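Local coordinates for protein endoglucanase E (Clostridium thermocellum, PDB 2WAO) that probably deacetylates plant cell wall polysaccharides through its family 2 carbohydrate esterase domain, which also binds cellulose-derived oligosaccharides, as part of a larger cellulase, at residues 10-14 against 114-120. Numbering follows the deposited sequence.
Sequences GILYN and LLAAPKP. With FMT (formic acid), chain F.
Ile11 to Asn14 and residues 114-120 are extended. Residues 12-14 form a short beta strand. Leu114 ends strand 113-114, and the chain runs on as a loop, with Ala116 to Pro120 all at polyproline-like backbone angles. The CA atoms come closest at Gly10 and Ala117, 5.0 Å apart. There Ala117 CB is 3.4 Å from Gly10 O, a van der Waals contact. No direct hydrogen bond joins the segments. Leu12, in the mt rotamer, points toward the loop and lies along it. Its CG is 4.0 Å from Ala117 CB, its CD1 4.1 Å from Pro118 CD, and its CD2 4.4 Å from Pro120 CG. Leu12 CD1 also sits 3.3 Å from Pro118 O. Leu114, in the tp rotamer, brings its CD2 to 4.1 Å from Ile11 CG1. Strands 12-14 and 113-114 both pair antiparallel with strand 33-40, in one sheet of the N-terminal beta domain, of the galactose-binding-like clan. The loop links this domain to strand 123-129 of the parallel sheet in the SGNH-type esterase domain. Water 1 bridges Gly10 O and Leu115 O, 2.7 Å from each. Separately, a formic acid molecule, probably from the crystallisation liquor, takes a weak hydrogen bond from Gly10 N to its O2 (3.2 Å).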
ATOM      1  N   GLY A  10     -19.357  13.562   4.975  1.00 16.48           N
ATOM      2  CA  GLY A  10     -20.267  12.382   4.952  1.00 14.55           C
ATOM      3  C   GLY A  10     -19.507  11.105   4.617  1.00 14.40           C
ATOM      4  O   GLY A  10     -19.878  10.052   5.078  1.00 15.21           O
ATOM      5  N   ILE A  11     -18.434  11.212   3.834  1.00 13.12           N
ATOM      6  CA  ILE A  11     -17.690   9.996   3.377  1.00 12.96           C
ATOM      7  C   ILE A  11     -16.189  10.272   3.515  1.00 12.74           C
ATOM      8  O   ILE A  11     -15.708  11.345   3.105  1.00 12.00           O
ATOM      9  CB  ILE A  11     -18.043   9.634   1.900  1.00 12.52           C
ATOM     10  CG1 ILE A  11     -19.543   9.256   1.787  1.00 13.57           C
ATOM     11  CG2 ILE A  11     -17.122   8.484   1.380  1.00 12.36           C
ATOM     12  CD1 ILE A  11     -19.954   8.765   0.437  1.00 15.59           C
ATOM     13  N   LEU A  12     -15.448   9.318   4.075  1.00 12.36           N
ATOM     14  CA  LEU A  12     -13.998   9.462   4.140  1.00 13.42           C
ATOM     15  C   LEU A  12     -13.323   8.769   2.981  1.00 12.86           C
ATOM     16  O   LEU A  12     -13.564   7.579   2.727  1.00 11.69           O
ATOM     17  CB  LEU A  12     -13.453   8.871   5.431  1.00 13.86           C
ATOM     18  CG  LEU A  12     -13.915   9.495   6.732  1.00 16.19           C
ATOM     19  CD1 LEU A  12     -13.118   8.840   7.849  1.00 17.59           C
ATOM     20  CD2 LEU A  12     -13.736  11.049   6.712  1.00 18.05           C
ATOM     21  N   TYR A  13     -12.474   9.506   2.286  1.00 12.05           N
ATOM     22  CA  TYR A  13     -11.792   8.953   1.120  1.00 12.60           C
ATOM     23  C   TYR A  13     -10.325   8.773   1.582  1.00 12.10           C
ATOM     24  O   TYR A  13      -9.555   9.732   1.608  1.00 11.90           O
ATOM     25  CB  TYR A  13     -11.958   9.885  -0.085  1.00 14.35           C
ATOM     26  CG  TYR A  13     -13.369   9.860  -0.655  1.00 15.32           C
ATOM     27  CD1 TYR A  13     -13.769   8.852  -1.533  1.00 17.32           C
ATOM     28  CD2 TYR A  13     -14.313  10.837  -0.298  1.00 19.05           C
ATOM     29  CE1 TYR A  13     -15.082   8.797  -2.041  1.00 17.60           C
ATOM     30  CE2 TYR A  13     -15.630  10.795  -0.824  1.00 16.50           C
ATOM     31  CZ  TYR A  13     -15.998   9.778  -1.684  1.00 19.27           C
ATOM     32  OH  TYR A  13     -17.297   9.725  -2.211  1.00 19.17           O
ATOM     33  N   ASN A  14      -9.965   7.554   1.994  1.00 10.14           N
ATOM     34  CA  ASN A  14      -8.666   7.252   2.585  1.00  9.34           C
ATOM     35  C   ASN A  14      -7.647   6.813   1.534  1.00  8.37           C
ATOM     36  O   ASN A  14      -7.648   5.672   1.134  1.00  7.20           O
ATOM     37  CB  ASN A  14      -8.807   6.111   3.592  1.00  9.30           C
ATOM     38  CG  ASN A  14      -9.642   6.499   4.788  1.00 13.58           C
ATOM     39  OD1 ASN A  14      -9.570   7.651   5.239  1.00 15.71           O
ATOM     40  ND2 ASN A  14     -10.450   5.560   5.300  1.00 11.95           N
ATOM     41  N   LEU A 114     -27.223   7.679   4.493  1.00  9.08           N
ATOM     42  CA  LEU A 114     -25.868   8.018   4.986  1.00  9.56           C
ATOM     43  C   LEU A 114     -25.912   8.733   6.350  1.00 10.11           C
ATOM     44  O   LEU A 114     -26.749   9.612   6.570  1.00 10.41           O
ATOM     45  CB  LEU A 114     -25.188   8.904   3.967  1.00  9.46           C
ATOM     46  CG  LEU A 114     -23.684   9.142   4.124  1.00  9.57           C
ATOM     47  CD1 LEU A 114     -22.944   7.819   3.866  1.00 13.42           C
ATOM     48  CD2 LEU A 114     -23.218  10.247   3.171  1.00  9.40           C
ATOM     49  N   LEU A 115     -25.016   8.344   7.255  1.00  9.25           N
ATOM     50  CA  LEU A 115     -24.877   8.962   8.576  1.00 10.57           C
ATOM     51  C   LEU A 115     -23.545   9.729   8.647  1.00 10.85           C
ATOM     52  O   LEU A 115     -22.763   9.644   7.729  1.00 10.46           O
ATOM     53  CB  LEU A 115     -24.888   7.875   9.650  1.00 10.62           C
ATOM     54  CG  LEU A 115     -26.143   7.060   9.896  1.00 11.01           C
ATOM     55  CD1 LEU A 115     -25.881   5.969  10.984  1.00  7.33           C
ATOM     56  CD2 LEU A 115     -27.308   7.976  10.300  1.00 11.32           C
ATOM     57  N   ALA A 116     -23.335  10.538   9.694  1.00 11.37           N
ATOM     58  CA  ALA A 116     -22.026  11.192   9.922  1.00 11.62           C
ATOM     59  C   ALA A 116     -20.839  10.222   9.760  1.00 11.00           C
ATOM     60  O   ALA A 116     -20.859   9.120  10.328  1.00 10.41           O
ATOM     61  CB  ALA A 116     -21.993  11.828  11.327  1.00 11.48           C
ATOM     62  N   ALA A 117     -19.790  10.646   9.044  1.00 12.53           N
ATOM     63  CA  ALA A 117     -18.591   9.789   8.850  1.00 13.50           C
ATOM     64  C   ALA A 117     -17.773   9.643  10.158  1.00 13.90           C
ATOM     65  O   ALA A 117     -17.916  10.482  11.054  1.00 14.58           O
ATOM     66  CB  ALA A 117     -17.725  10.328   7.714  1.00 13.77           C
ATOM     67  N   PRO A 118     -16.908   8.597  10.262  1.00 15.14           N
ATOM     68  CA  PRO A 118     -16.002   8.488  11.410  1.00 15.63           C
ATOM     69  C   PRO A 118     -15.030   9.655  11.392  1.00 16.21           C
ATOM     70  O   PRO A 118     -14.824  10.263  10.340  1.00 16.45           O
ATOM     71  CB  PRO A 118     -15.242   7.178  11.160  1.00 15.47           C
ATOM     72  CG  PRO A 118     -16.054   6.423  10.100  1.00 15.63           C
ATOM     73  CD  PRO A 118     -16.701   7.498   9.290  1.00 14.54           C
ATOM     74  N   LYS A 119     -14.485   9.986  12.562  1.00 17.34           N
ATOM     75  CA  LYS A 119     -13.396  10.956  12.675  1.00 18.15           C
ATOM     76  C   LYS A 119     -12.173  10.362  11.957  1.00 17.00           C
ATOM     77  O   LYS A 119     -11.856   9.210  12.176  1.00 16.45           O
ATOM     78  CB  LYS A 119     -13.112  11.194  14.171  1.00 18.58           C
ATOM     79  CG  LYS A 119     -11.914  12.101  14.519  1.00 22.13           C
ATOM     80  CD  LYS A 119     -11.591  12.086  16.071  1.00 23.05           C
ATOM     81  CE  LYS A 119     -10.076  11.907  16.370  1.00 29.27           C
ATOM     82  NZ  LYS A 119      -9.509  10.624  15.764  1.00 33.17           N
ATOM     83  N   PRO A 120     -11.494  11.143  11.095  1.00 16.33           N
ATOM     84  CA  PRO A 120     -10.261  10.693  10.436  1.00 15.46           C
ATOM     85  C   PRO A 120      -9.193  10.388  11.495  1.00 14.17           C
ATOM     86  O   PRO A 120      -9.173  11.024  12.556  1.00 13.91           O
ATOM     87  CB  PRO A 120      -9.831  11.890   9.596  1.00 16.00           C
ATOM     88  CG  PRO A 120     -10.984  12.817   9.589  1.00 16.50           C
ATOM     89  CD  PRO A 120     -11.832  12.537  10.765  1.00 17.13           C
TER
HETATM   90  C   FMT F1343     -17.283  15.129   7.131  1.00 51.72           C
HETATM   91  O1  FMT F1343     -16.559  14.985   6.148  1.00 51.59           O
HETATM   92  O2  FMT F1343     -18.360  15.727   7.109  1.00 51.64           O
HETATM   93  O   HOH W   1     -20.558   8.243   6.977  1.00 10.28           O